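Putative rubredoxin reductase (Rhodopseudomonas palustris, PDB 3FG2) probably carries electrons from NADH to a ferredoxin through its bound FAD, serving as the reductase of the CYP199A2 cytochrome P450 system. Local coordinates at residues Thr160-Gly165 with Ser195-Arg200; Ser187-Asp192 with Ala348-Ser353; His374-Lys379 with Phe397-Ala402. One frame throughout, in Å; residues are numbered along the deposited sequence.

Contact 1 (Thr160-Gly165 with Ser195-Arg200); sequences TARAKG and SGAGIR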
loop_
_atom_site.group_PDB
_atom_site.type_symbol
_atom_site.label_atom_id
_atom_site.label_comp_id
_atom_site.label_asym_id
_atom_site.label_seq_id
_atom_site.Cartn_x
_atom_site.Cartn_y
_atom_site.Cartn_z
ATOM N N THR A 160 -15.756 6.599 6.204
ATOM C CA THR A 160 -16.160 7.796 5.500
ATOM C C THR A 160 -17.538 7.657 4.862
ATOM O O THR A 160 -18.357 8.572 4.955
ATOM C CB THR A 160 -15.114 8.180 4.450
ATOM O OG1 THR A 160 -13.926 8.606 5.127
ATOM C CG2 THR A 160 -15.626 9.315 3.553
ATOM N N ALA A 161 -17.802 6.524 4.220
ATOM C CA ALA A 161 -19.108 6.311 3.602
ATOM C C ALA A 161 -20.173 6.396 4.696
ATOM O O ALA A 161 -21.238 6.988 4.512
ATOM C CB ALA A 161 -19.160 4.949 2.928
ATOM N N ARG A 162 -19.871 5.807 5.846
ATOM C CA ARG A 162 -20.805 5.829 6.954
ATOM C C ARG A 162 -21.005 7.261 7.440
ATOM O O ARG A 162 -22.130 7.686 7.715
ATOM C CB ARG A 162 -20.281 4.964 8.098
ATOM C CG ARG A 162 -21.214 4.902 9.300
ATOM C CD ARG A 162 -22.601 4.462 8.879
ATOM N NE ARG A 162 -23.516 4.414 10.011
ATOM C CZ ARG A 162 -24.835 4.312 9.895
ATOM N NH1 ARG A 162 -25.392 4.253 8.692
ATOM N NH2 ARG A 162 -25.593 4.260 10.982
ATOM N N ALA A 163 -19.902 7.997 7.540
ATOM C CA ALA A 163 -19.938 9.378 7.997
ATOM C C ALA A 163 -20.780 10.233 7.057
ATOM O O ALA A 163 -21.366 11.235 7.472
ATOM C CB ALA A 163 -18.523 9.931 8.087
ATOM N N LYS A 164 -20.837 9.831 5.790
ATOM C CA LYS A 164 -21.610 10.561 4.797
ATOM C C LYS A 164 -23.076 10.140 4.796
ATOM O O LYS A 164 -23.845 10.561 3.936
ATOM C CB LYS A 164 -21.018 10.355 3.401
ATOM C CG LYS A 164 -19.688 11.059 3.156
ATOM C CD LYS A 164 -19.205 10.783 1.734
ATOM C CE LYS A 164 -17.916 11.538 1.397
ATOM N NZ LYS A 164 -18.090 13.023 1.402
ATOM N N GLY A 165 -23.461 9.297 5.749
ATOM C CA GLY A 165 -24.846 8.873 5.825
ATOM C C GLY A 165 -25.235 7.586 5.124
ATOM O O GLY A 165 -26.381 7.157 5.232
ATOM N N SER A 195 -18.362 -0.740 14.446
ATOM C CA SER A 195 -19.697 -1.202 14.810
ATOM C C SER A 195 -20.410 -0.052 15.510
ATOM O O SER A 195 -21.578 0.226 15.246
ATOM C CB SER A 195 -19.608 -2.390 15.766
ATOM O OG SER A 195 -19.052 -3.521 15.118
ATOM N N GLY A 196 -19.688 0.610 16.409
ATOM C CA GLY A 196 -20.250 1.730 17.139
ATOM C C GLY A 196 -20.742 2.828 16.215
ATOM O O GLY A 196 -21.658 3.567 16.556
ATOM N N ALA A 197 -20.137 2.936 15.041
ATOM C CA ALA A 197 -20.535 3.955 14.085
ATOM C C ALA A 197 -21.731 3.475 13.273
ATOM O O ALA A 197 -22.240 4.194 12.415
ATOM C CB ALA A 197 -19.376 4.286 13.163
ATOM N N GLY A 198 -22.176 2.250 13.532
ATOM C CA GLY A 198 -23.322 1.730 12.807
ATOM C C GLY A 198 -22.969 0.892 11.596
ATOM O O GLY A 198 -23.838 0.569 10.791
ATOM N N ILE A 199 -21.695 0.544 11.456
ATOM C CA ILE A 199 -21.258 -0.276 10.335
ATOM C C ILE A 199 -21.464 -1.733 10.743
ATOM O O ILE A 199 -21.030 -2.148 11.818
ATOM C CB ILE A 199 -19.779 -0.010 10.021
ATOM C CG1 ILE A 199 -19.624 1.434 9.523
ATOM C CG2 ILE A 199 -19.264 -1.034 9.024
ATOM C CD1 ILE A 199 -18.187 1.920 9.392
ATOM N N ARG A 200 -22.143 -2.503 9.899
ATOM C CA ARG A 200 -22.410 -3.902 10.210
ATOM C C ARG A 200 -21.293 -4.781 9.654
ATOM O O ARG A 200 -21.107 -4.861 8.437
ATOM C CB ARG A 200 -23.745 -4.349 9.594
ATOM C CG ARG A 200 -24.831 -3.274 9.503
ATOM C CD ARG A 200 -25.626 -3.148 10.776
ATOM N NE ARG A 200 -26.349 -4.380 11.074
ATOM C CZ ARG A 200 -27.142 -4.546 12.129
ATOM N NH1 ARG A 200 -27.323 -3.555 12.993
ATOM N NH2 ARG A 200 -27.743 -5.712 12.328
HETATM O O HOH W 1 -25.458 4.503 13.703
#

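Contact 2 (Ser187-Asp192 with Ala348-Ser353); sequences SSYFHD and AERSFS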
loop_
_atom_site.group_PDB
_atom_site.type_symbol
_atom_site.label_atom_id
_atom_site.label_comp_id
_atom_site.label_asym_id
_atom_site.label_seq_id
_atom_site.Cartn_x
_atom_site.Cartn_y
_atom_site.Cartn_z
ATOM N N SER A 187 -7.668 -5.675 15.674
ATOM C CA SER A 187 -8.906 -5.973 14.959
ATOM C C SER A 187 -10.093 -5.716 15.871
ATOM O O SER A 187 -11.053 -5.048 15.492
ATOM C CB SER A 187 -8.937 -7.431 14.512
ATOM O OG SER A 187 -7.825 -7.735 13.699
ATOM N N SER A 188 -10.018 -6.256 17.082
ATOM C CA SER A 188 -11.081 -6.096 18.063
ATOM C C SER A 188 -11.433 -4.620 18.275
ATOM O O SER A 188 -12.599 -4.236 18.174
ATOM C CB SER A 188 -10.656 -6.734 19.388
ATOM O OG SER A 188 -11.654 -6.577 20.379
ATOM N N TYR A 189 -10.425 -3.798 18.561
ATOM C CA TYR A 189 -10.645 -2.369 18.788
ATOM C C TYR A 189 -11.393 -1.722 17.624
ATOM O O TYR A 189 -12.391 -1.023 17.815
ATOM C CB TYR A 189 -9.310 -1.629 18.978
ATOM C CG TYR A 189 -9.469 -0.121 19.062
ATOM C CD1 TYR A 189 -9.965 0.488 20.223
ATOM C CD2 TYR A 189 -9.185 0.691 17.963
ATOM C CE1 TYR A 189 -10.183 1.870 20.286
ATOM C CE2 TYR A 189 -9.398 2.082 18.011
ATOM C CZ TYR A 189 -9.898 2.661 19.177
ATOM O OH TYR A 189 -10.112 4.025 19.228
ATOM N N PHE A 190 -10.901 -1.947 16.414
ATOM C CA PHE A 190 -11.527 -1.359 15.245
ATOM C C PHE A 190 -12.886 -1.954 14.924
ATOM O O PHE A 190 -13.732 -1.290 14.316
ATOM C CB PHE A 190 -10.579 -1.439 14.049
ATOM C CG PHE A 190 -9.513 -0.392 14.082
ATOM C CD1 PHE A 190 -8.211 -0.709 14.445
ATOM C CD2 PHE A 190 -9.831 0.941 13.815
ATOM C CE1 PHE A 190 -7.240 0.288 14.549
ATOM C CE2 PHE A 190 -8.866 1.950 13.916
ATOM C CZ PHE A 190 -7.571 1.623 14.284
ATOM N N HIS A 191 -13.105 -3.199 15.335
ATOM C CA HIS A 191 -14.397 -3.815 15.102
ATOM C C HIS A 191 -15.404 -3.061 15.965
ATOM O O HIS A 191 -16.507 -2.759 15.521
ATOM C CB HIS A 191 -14.393 -5.292 15.492
ATOM C CG HIS A 191 -15.765 -5.878 15.599
ATOM N ND1 HIS A 191 -16.581 -5.666 16.691
ATOM C CD2 HIS A 191 -16.494 -6.611 14.725
ATOM C CE1 HIS A 191 -17.752 -6.242 16.484
ATOM N NE2 HIS A 191 -17.725 -6.822 15.297
ATOM N N ASP A 192 -15.009 -2.755 17.199
ATOM C CA ASP A 192 -15.879 -2.032 18.120
ATOM C C ASP A 192 -16.165 -0.616 17.608
ATOM O O ASP A 192 -17.322 -0.198 17.519
ATOM C CB ASP A 192 -15.247 -1.946 19.520
ATOM C CG ASP A 192 -15.221 -3.287 20.251
ATOM O OD1 ASP A 192 -15.976 -4.209 19.871
ATOM O OD2 ASP A 192 -14.453 -3.416 21.228
ATOM N N ALA A 348 -9.897 1.420 26.428
ATOM C CA ALA A 348 -11.072 2.223 26.766
ATOM C C ALA A 348 -10.829 3.698 26.482
ATOM O O ALA A 348 -11.713 4.390 25.979
ATOM C CB ALA A 348 -11.440 2.030 28.236
ATOM N N GLU A 349 -9.628 4.171 26.804
ATOM C CA GLU A 349 -9.265 5.563 26.581
ATOM C C GLU A 349 -8.969 5.858 25.112
ATOM O O GLU A 349 -8.688 6.997 24.748
ATOM C CB GLU A 349 -8.044 5.927 27.427
ATOM C CG GLU A 349 -8.268 5.777 28.917
ATOM C CD GLU A 349 -9.453 6.587 29.397
ATOM O OE1 GLU A 349 -9.411 7.832 29.274
ATOM O OE2 GLU A 349 -10.428 5.981 29.888
ATOM N N ARG A 350 -9.033 4.828 24.274
ATOM C CA ARG A 350 -8.773 4.986 22.843
ATOM C C ARG A 350 -7.360 5.464 22.523
ATOM O O ARG A 350 -7.143 6.195 21.559
ATOM C CB ARG A 350 -9.773 5.954 22.216
ATOM C CG ARG A 350 -11.212 5.493 22.259
ATOM C CD ARG A 350 -12.041 6.354 21.331
ATOM N NE ARG A 350 -13.410 6.515 21.806
ATOM C CZ ARG A 350 -13.747 7.136 22.935
ATOM N NH1 ARG A 350 -12.812 7.662 23.718
ATOM N NH2 ARG A 350 -15.026 7.243 23.276
ATOM N N SER A 351 -6.407 5.063 23.352
ATOM C CA SER A 351 -5.011 5.401 23.135
ATOM C C SER A 351 -4.210 4.302 23.798
ATOM O O SER A 351 -4.139 4.220 25.026
ATOM C CB SER A 351 -4.647 6.743 23.756
ATOM O OG SER A 351 -3.276 7.018 23.527
ATOM N N PHE A 352 -3.615 3.446 22.978
ATOM C CA PHE A 352 -2.845 2.335 23.502
ATOM C C PHE A 352 -2.013 1.745 22.379
ATOM O O PHE A 352 -2.162 2.122 21.211
ATOM C CB PHE A 352 -3.798 1.263 24.035
ATOM C CG PHE A 352 -4.543 0.538 22.951
ATOM C CD1 PHE A 352 -3.993 -0.585 22.341
ATOM C CD2 PHE A 352 -5.764 1.018 22.490
ATOM C CE1 PHE A 352 -4.643 -1.215 21.290
ATOM C CE2 PHE A 352 -6.427 0.395 21.435
ATOM C CZ PHE A 352 -5.867 -0.723 20.833
ATOM N N SER A 353 -1.155 0.804 22.738
ATOM C CA SER A 353 -0.307 0.139 21.765
ATOM C C SER A 353 -0.232 -1.352 22.078
ATOM O O SER A 353 -0.352 -1.775 23.235
ATOM C CB SER A 353 1.107 0.739 21.781
ATOM O OG SER A 353 1.097 2.105 21.399
#

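Contact 3 (His374-Lys379 with Phe397-Ala402); sequences HVFGRK and FDLKKA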
loop_
_atom_site.group_PDB
_atom_site.type_symbol
_atom_site.label_atom_id
_atom_site.label_comp_id
_atom_site.label_asym_id
_atom_site.label_seq_id
_atom_site.Cartn_x
_atom_site.Cartn_y
_atom_site.Cartn_z
ATOM N N HIS A 374 5.026 4.817 18.864
ATOM C CA HIS A 374 5.501 4.575 17.506
ATOM C C HIS A 374 6.924 5.102 17.324
ATOM O O HIS A 374 7.764 4.453 16.692
ATOM C CB HIS A 374 4.570 5.246 16.490
ATOM C CG HIS A 374 4.928 4.961 15.066
ATOM N ND1 HIS A 374 4.863 3.695 14.523
ATOM C CD2 HIS A 374 5.378 5.773 14.079
ATOM C CE1 HIS A 374 5.259 3.739 13.263
ATOM N NE2 HIS A 374 5.577 4.987 12.969
ATOM N N VAL A 375 7.192 6.283 17.873
ATOM C CA VAL A 375 8.523 6.877 17.765
ATOM C C VAL A 375 9.518 5.999 18.515
ATOM O O VAL A 375 10.670 5.872 18.115
ATOM C CB VAL A 375 8.545 8.313 18.350
ATOM C CG1 VAL A 375 9.974 8.823 18.461
ATOM C CG2 VAL A 375 7.729 9.233 17.457
ATOM N N PHE A 376 9.055 5.391 19.602
ATOM C CA PHE A 376 9.887 4.500 20.403
ATOM C C PHE A 376 10.317 3.306 19.555
ATOM O O PHE A 376 11.493 2.946 19.522
ATOM C CB PHE A 376 9.114 3.997 21.624
ATOM C CG PHE A 376 9.845 2.944 22.403
ATOM C CD1 PHE A 376 11.004 3.259 23.104
ATOM C CD2 PHE A 376 9.396 1.631 22.410
ATOM C CE1 PHE A 376 11.704 2.279 23.801
ATOM C CE2 PHE A 376 10.086 0.647 23.102
ATOM C CZ PHE A 376 11.246 0.973 23.801
ATOM N N GLY A 377 9.356 2.691 18.875
ATOM C CA GLY A 377 9.673 1.558 18.031
ATOM C C GLY A 377 10.572 1.931 16.861
ATOM O O GLY A 377 11.564 1.250 16.593
ATOM N N ARG A 378 10.232 3.018 16.169
ATOM C CA ARG A 378 11.006 3.474 15.013
ATOM C C ARG A 378 12.477 3.688 15.343
ATOM O O ARG A 378 13.329 3.599 14.471
ATOM C CB ARG A 378 10.409 4.773 14.445
ATOM C CG ARG A 378 9.036 4.608 13.765
ATOM C CD ARG A 378 9.154 4.181 12.293
ATOM N NE ARG A 378 9.652 5.266 11.449
ATOM C CZ ARG A 378 8.924 6.302 11.035
ATOM N NH1 ARG A 378 7.647 6.406 11.375
ATOM N NH2 ARG A 378 9.479 7.253 10.296
ATOM N N LYS A 379 12.774 3.960 16.607
ATOM C CA LYS A 379 14.151 4.187 17.026
ATOM C C LYS A 379 14.831 2.912 17.530
ATOM O O LYS A 379 15.976 2.627 17.181
ATOM C CB LYS A 379 14.185 5.261 18.123
ATOM C CG LYS A 379 15.507 5.386 18.888
ATOM C CD LYS A 379 16.674 5.789 17.989
ATOM C CE LYS A 379 17.990 5.888 18.777
ATOM N NZ LYS A 379 17.949 6.909 19.871
ATOM N N PHE A 397 7.536 2.999 33.175
ATOM C CA PHE A 397 8.771 2.686 32.470
ATOM C C PHE A 397 8.896 3.747 31.391
ATOM O O PHE A 397 8.057 3.821 30.491
ATOM C CB PHE A 397 8.713 1.305 31.817
ATOM C CG PHE A 397 10.004 0.903 31.150
ATOM C CD1 PHE A 397 11.111 0.529 31.912
ATOM C CD2 PHE A 397 10.127 0.935 29.763
ATOM C CE1 PHE A 397 12.320 0.194 31.304
ATOM C CE2 PHE A 397 11.335 0.603 29.143
ATOM C CZ PHE A 397 12.433 0.232 29.915
ATOM N N ASP A 398 9.943 4.561 31.488
ATOM C CA ASP A 398 10.179 5.664 30.555
ATOM C C ASP A 398 10.741 5.232 29.202
ATOM O O ASP A 398 11.886 4.792 29.100
ATOM C CB ASP A 398 11.108 6.685 31.221
ATOM C CG ASP A 398 11.416 7.871 30.333
ATOM O OD1 ASP A 398 10.473 8.544 29.858
ATOM O OD2 ASP A 398 12.617 8.139 30.119
ATOM N N LEU A 399 9.927 5.380 28.160
ATOM C CA LEU A 399 10.336 4.993 26.815
ATOM C C LEU A 399 11.395 5.919 26.221
ATOM O O LEU A 399 12.249 5.470 25.459
ATOM C CB LEU A 399 9.116 4.921 25.886
ATOM C CG LEU A 399 8.013 3.922 26.285
ATOM C CD1 LEU A 399 6.859 4.009 25.298
ATOM C CD2 LEU A 399 8.566 2.504 26.320
ATOM N N LYS A 400 11.352 7.204 26.565
ATOM C CA LYS A 400 12.343 8.142 26.040
ATOM C C LYS A 400 13.739 7.765 26.524
ATOM O O LYS A 400 14.683 7.701 25.733
ATOM C CB LYS A 400 12.043 9.578 26.476
ATOM C CG LYS A 400 10.749 10.156 25.948
ATOM C CD LYS A 400 10.671 11.636 26.291
ATOM C CE LYS A 400 9.271 12.037 26.700
ATOM N NZ LYS A 400 8.844 11.337 27.950
ATOM N N LYS A 401 13.875 7.522 27.822
ATOM C CA LYS A 401 15.172 7.155 28.362
ATOM C C LYS A 401 15.628 5.837 27.759
ATOM O O LYS A 401 16.805 5.661 27.449
ATOM C CB LYS A 401 15.125 7.020 29.887
ATOM C CG LYS A 401 16.482 6.648 30.488
ATOM C CD LYS A 401 16.433 6.514 32.002
ATOM C CE LYS A 401 17.805 6.177 32.560
ATOM N NZ LYS A 401 17.770 6.029 34.043
ATOM N N ALA A 402 14.690 4.914 27.589
ATOM C CA ALA A 402 15.015 3.612 27.031
ATOM C C ALA A 402 15.524 3.705 25.594
ATOM O O ALA A 402 16.335 2.885 25.166
ATOM C CB ALA A 402 13.796 2.705 27.091
#

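Contact 1 (Thr160-Gly165 with Ser195-Arg200)
Arg162, in the last turn of helix 152-163, reaches across to Ala197, Gly198 and Ile199, past the end of helix 184-196. Its CG stands anti to the backbone N (chi1 -179°), which sends the chain outward from the helix. The aliphatic part lies alongside Ile199, the two side chains running in opposite directions with Arg162 CG 3.8 Å from Ile199 CG1. A bend at chi2 (54°) turns the guanidinium onto the backbone of the loop. Arg162 NE gives a short, nearly straight hydrogen bond to Ala197 O, 2.7 Å with an N-H...O angle of 166°, and the acceptor lies almost in the guanidinium plane. Further round the same edge, Arg162 NH2 donates to a water at 2.7 Å, and that water makes a weak bond back to Ala197 O. NH1 is taken by Leu166 O, so every nitrogen has an acceptor, and the group's rotation is fixed. Gly198 O sits over one guanidinium face, near the rim. A side chain on Gly198 would run into Arg162 NH2 and, at this positive phi, into the carbonyl O of Ala197. The positive charge beside these carbonyls probably suits the negative end of the helix dipole. Beyond Arg162, Gly165 turns to positive phi and closes its helix with a Schellman motif; Gly198 does the same for helix 184-196. Ile199 touches Val168 and Val170, and Arg200 pairs with strand 167-171. Two helices ending side by side, each leading into a neighbouring parallel strand, fit a Rossmann-type fold, here probably that of the NADH-binding domain.

Contact 2 (Ser187-Asp192 with Ala348-Ser353)
Phe352 turns its ring edge onto the face of Tyr189, a T-shaped pair with centroids 5.4 Å apart and planes at 72°. The touching corner is Phe352 CE2, which stands 3.7 Å from Tyr189 CD1 and lies toward the rim of the tyrosine ring, while Phe352 CZ reaches back to Tyr189 CB. Phe352 carries CG between its backbone N and carbonyl carbon (chi1 71°), a tight rotamer that swings the ring out from the strand to the helix. At the far end of the tyrosine, the hydroxyl rests against the aliphatic stem of Arg350: Tyr189 OH is 3.5 Å from Arg350 CG, close to the plane of the ring. The two side chains cross at about a right angle.

One shell out, Val368 of strand 361-368 touches both rings, and Phe190 offers its face to Tyr189 CD2, 3.8 Å above the phenylalanine ring. Arg350 is held by a G1 beta bulge, in which it and Ser351 both face Ser346, and it has positive phi. The Tyr189 hydroxyl is hydrogen-bonded to Asp327 OD1. Arg350 NE lies close to Arg193 NH1, two like charges brought near each other.

Helix 184-196 thus meets the antiparallel C-terminal sheet mainly through aromatic and aliphatic surfaces. The chemistry implies a buried apolar seam that contributes no hydrogen bond of its own, with the tyrosine's polar end satisfied by Asp327.

Contact 3 (His374-Lys379 with Phe397-Ala402)
Leu399 places one methyl squarely over the ring of Phe376: CD2 is 3.8 Å from the ring centroid and only 3° off the normal, a CH-pi contact aimed at the centre of the face. Phe376 holds CG anti to its backbone N (chi1 173°), which extends the ring from helix 371-380 toward helix 399-403. Leu399 keeps CG opposite its own carbonyl carbon (chi1 -60°), which lets CD2 come over the ring, and the two side chains cross at about a right angle. Nearer the backbone, Leu399 CB meets Phe376 CD1 at 3.8 Å, and the same ring carbon comes 3.5 Å from Leu399 O. A turn further on, Ala402 CB touches Phe376 CE1 at 3.9 Å. With an alanine in place of Phe376, the Leu399 methyl would probably lose the face it rests on, and a gap would open between the two helices.

Elsewhere on the first helix, Arg378 NH1 donates to His374 NE2 at 3.0 Å. The CG of the same arginine lies over the imidazole face. That side of helix 371-380 packs on strand 327-333 through Val332 and Gln330, and Arg378 makes a cation-pi contact with Trp319. Phe376 looks toward the short terminal helix, with Val387 of a connecting loop beside it.

Overall arrangement
Contacts 1 and 2 share helix 184-196: contact 1 takes the loop at its end and contact 2 its middle, with centres about 17 Å apart. Contact 2 is the buried one, linking this helix of the pyridine nucleotide region to the C-terminal sheet; contact 1 stays within the former, and contact 3 joins two helices of the C-terminal region. Contacts 1 and 3, both only partly buried, lie about 34 Å apart between centres. The chemistry of the three differs: contact 1 rests on a charged side chain bonded to backbone carbonyls and water, contact 2 on two aromatic rings, contact 3 on a methyl over a ring. All three lie away from the FAD site.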